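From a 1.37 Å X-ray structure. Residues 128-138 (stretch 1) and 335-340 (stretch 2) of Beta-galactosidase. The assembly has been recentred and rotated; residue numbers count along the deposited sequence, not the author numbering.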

# COMPACT_ATOMS: atom_id res chain seq x y z
N LEU A 128 -2.66 3.10 11.90
CA LEU A 128 -3.78 3.08 12.77
C LEU A 128 -5.05 3.66 12.10
O LEU A 128 -5.79 4.43 12.73
CB LEU A 128 -3.47 3.83 14.07
CG LEU A 128 -2.11 3.55 14.74
CD1 LEU A 128 -2.07 4.24 16.09
CD2 LEU A 128 -1.81 2.07 14.89
N PRO A 129 -5.32 3.24 10.85
CA PRO A 129 -6.56 3.70 10.23
C PRO A 129 -7.77 3.06 10.93
O PRO A 129 -7.67 1.93 11.39
CB PRO A 129 -6.45 3.16 8.80
CG PRO A 129 -5.65 1.88 8.99
CD PRO A 129 -4.62 2.22 10.03
N ASP A 130 -8.90 3.77 10.97
CA ASP A 130 -10.18 3.15 11.29
C ASP A 130 -10.40 2.09 10.19
O ASP A 130 -10.44 2.41 9.00
CB ASP A 130 -11.28 4.20 11.27
CG ASP A 130 -12.62 3.68 11.75
OD1 ASP A 130 -12.92 2.47 11.75
OD2 ASP A 130 -13.44 4.52 12.13
N MSE A 131 -10.49 0.83 10.61
CA MSE A 131 -10.61 -0.31 9.69
C MSE A 131 -12.03 -0.61 9.27
O MSE A 131 -12.25 -1.43 8.39
CB MSE A 131 -10.10 -1.57 10.36
CG MSE A 131 -8.61 -1.48 10.55
SE MSE A 131 -8.08 -3.05 11.59
CE MSE A 131 -8.15 -4.39 10.16
N GLU A 132 -12.99 0.02 9.92
CA GLU A 132 -14.41 -0.23 9.60
C GLU A 132 -14.74 0.07 8.12
O GLU A 132 -14.65 1.23 7.67
CB GLU A 132 -15.33 0.53 10.53
CG GLU A 132 -16.81 0.30 10.16
CD GLU A 132 -17.79 0.60 11.27
OE1 GLU A 132 -17.62 1.62 11.97
OE2 GLU A 132 -18.76 -0.20 11.41
N TRP A 133 -15.11 -0.97 7.37
CA TRP A 133 -15.65 -0.83 6.02
C TRP A 133 -16.83 0.16 6.01
O TRP A 133 -17.82 -0.01 6.71
CB TRP A 133 -16.11 -2.17 5.45
CG TRP A 133 -16.76 -2.07 4.08
CD1 TRP A 133 -18.09 -2.19 3.81
CD2 TRP A 133 -16.12 -1.83 2.82
NE1 TRP A 133 -18.31 -2.06 2.48
CE2 TRP A 133 -17.14 -1.81 1.84
CE3 TRP A 133 -14.80 -1.61 2.42
CZ2 TRP A 133 -16.88 -1.61 0.50
CZ3 TRP A 133 -14.52 -1.42 1.09
CH2 TRP A 133 -15.58 -1.40 0.14
N GLY A 134 -16.67 1.19 5.21
CA GLY A 134 -17.66 2.27 5.14
C GLY A 134 -17.80 3.13 6.39
O GLY A 134 -18.83 3.77 6.61
N GLY A 135 -16.77 3.17 7.22
CA GLY A 135 -16.81 3.89 8.47
C GLY A 135 -16.20 5.28 8.34
O GLY A 135 -16.29 5.91 7.27
N SER A 136 -15.55 5.73 9.40
CA SER A 136 -15.11 7.11 9.48
C SER A 136 -13.99 7.46 8.51
O SER A 136 -13.88 8.59 8.07
CB SER A 136 -14.68 7.45 10.89
OG SER A 136 -13.44 6.85 11.18
N TYR A 137 -13.12 6.47 8.25
CA TYR A 137 -11.87 6.61 7.48
C TYR A 137 -10.88 7.57 8.12
O TYR A 137 -9.96 8.07 7.45
CB TYR A 137 -12.12 6.90 6.00
CG TYR A 137 -12.68 5.67 5.37
CD1 TYR A 137 -11.86 4.53 5.19
CD2 TYR A 137 -14.03 5.58 5.05
CE1 TYR A 137 -12.39 3.36 4.67
CE2 TYR A 137 -14.56 4.40 4.54
CZ TYR A 137 -13.74 3.29 4.34
OH TYR A 137 -14.27 2.10 3.83
N GLU A 138 -11.02 7.75 9.42
CA GLU A 138 -10.11 8.60 10.16
C GLU A 138 -8.88 7.76 10.54
O GLU A 138 -8.92 6.51 10.57
CB GLU A 138 -10.81 9.21 11.37
CG GLU A 138 -12.01 10.08 10.95
CD GLU A 138 -12.75 10.68 12.12
OE1 GLU A 138 -12.27 10.55 13.28
OE2 GLU A 138 -13.79 11.34 11.88
N SER A 335 -3.77 -1.10 -3.85
CA SER A 335 -5.13 -0.68 -3.45
C SER A 335 -5.19 0.23 -2.26
O SER A 335 -4.44 0.12 -1.29
CB SER A 335 -5.98 -1.92 -3.10
OG SER A 335 -6.05 -2.82 -4.18
N TYR A 336 -6.12 1.17 -2.36
CA TYR A 336 -6.75 1.74 -1.18
C TYR A 336 -8.22 1.99 -1.52
O TYR A 336 -8.53 2.54 -2.55
CB TYR A 336 -6.05 3.02 -0.73
CG TYR A 336 -6.08 3.17 0.75
CD1 TYR A 336 -7.20 3.69 1.40
CD2 TYR A 336 -5.00 2.71 1.56
CE1 TYR A 336 -7.26 3.78 2.77
CE2 TYR A 336 -5.06 2.81 2.93
CZ TYR A 336 -6.19 3.35 3.54
OH TYR A 336 -6.29 3.48 4.91
N VAL A 337 -9.12 1.53 -0.65
CA VAL A 337 -10.54 1.47 -0.95
C VAL A 337 -11.36 2.26 0.10
O VAL A 337 -11.23 2.06 1.31
CB VAL A 337 -11.03 0.01 -1.07
CG1 VAL A 337 -12.45 -0.07 -1.61
CG2 VAL A 337 -10.12 -0.80 -1.98
N ILE A 338 -12.21 3.16 -0.38
CA ILE A 338 -13.05 3.92 0.51
C ILE A 338 -14.47 3.61 0.09
O ILE A 338 -14.78 3.72 -1.10
CB ILE A 338 -12.83 5.44 0.32
CG1 ILE A 338 -11.39 5.85 0.64
CG2 ILE A 338 -13.80 6.23 1.19
CD1 ILE A 338 -10.97 5.70 2.10
N LYS A 339 -15.32 3.19 1.03
CA LYS A 339 -16.76 3.27 0.81
C LYS A 339 -17.36 4.47 1.56
O LYS A 339 -17.33 4.54 2.77
CB LYS A 339 -17.50 1.98 1.20
CG LYS A 339 -18.97 2.06 0.81
CD LYS A 339 -19.76 0.78 0.92
CE LYS A 339 -21.18 1.03 0.42
NZ LYS A 339 -22.01 -0.18 0.52
N HIS A 340 -17.97 5.38 0.81
CA HIS A 340 -18.55 6.59 1.39
C HIS A 340 -19.82 6.95 0.64
O HIS A 340 -19.83 6.92 -0.59
CB HIS A 340 -17.55 7.73 1.32
CG HIS A 340 -18.04 9.01 1.93
ND1 HIS A 340 -18.12 9.19 3.30
CD2 HIS A 340 -18.47 10.16 1.36
CE1 HIS A 340 -18.58 10.41 3.54
NE2 HIS A 340 -18.82 11.01 2.39
O HOH W 1 -17.52 6.43 4.70

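Stretch 2 is a strand throughout, whereas stretch 1 has no regular helix or strand and is shaped instead by a type II beta turn from Glu 132 to Gly 135, closed by Gly 135 N donating to Glu 132 O at 2.9 Å. No two residues that touch across the stretches are fewer than 200 positions apart; the stretches together bury 393 Å² and share no backbone-to-backbone N-H...O hydrogen bond. On the loop side, Trp 133 and Tyr 137 supply most of the covered area.

Ser 335 lies beyond reach of the loop. At Tyr 336 the CA-to-CB bond points sideways, but the phenol extends far enough for its OH to come within 3.9 Å of Pro 129 CB, a van der Waals approach to the proline ring.

Val 337 also points sideways. Its CG1 lies 3.7 Å from Trp 133 CZ3, near the indole plane, so this apolar contact is made at the ring edge. Its carbonyl faces the loop too, with Val 337 O 3.8 Å from Tyr 137 CE1.

Ile 338 directs its CA-to-CB bond away from the loop, yet with chi1 and chi2 both m the end of the chain returns. Its CD1 sits 3.8 Å from the centroid of the Tyr 137 ring and 25° off the normal, a CH-pi contact over the face; the closest atoms, Ile 338 CD1 and Tyr 137 CD1, are 3.4 Å apart.

Lys 339 is the residue most covered by the other stretch. Its CB lies 4.0 Å from the centroid of the six-membered ring of Trp 133, 21° off the normal, so an aliphatic C-H group packs on the indole face. The all-t side chain passes Trp 133 NE1, with CD 3.5 Å from that nitrogen, and carries NZ away to partners elsewhere in the structure. The backbone supplies the direct hydrogen bond between the stretches: Lys 339 N donates to Tyr 137 OH at 3.2 Å, with a nearly linear angle of 176°. The same oxygen accepts from Gly 134 N at 2.9 Å and 156°, tying the turn and the strand to one phenol. Gly 134 CA approaches Lys 339 O at 3.3 Å, with 159° at the hydrogen, consistent with a CA-H...O contact. The CA atoms of Gly 134 and Lys 339 are 4.5 Å apart, and the positive phi of 67° at Gly 134 is one that favours glycine.

His 340 makes no direct contact. Water 1 bridges here, donating to Gly 135 O at 2.9 Å and Lys 339 O at 2.7 Å, and hydrogen-bonding to His 340 ND1 at 3.2 Å.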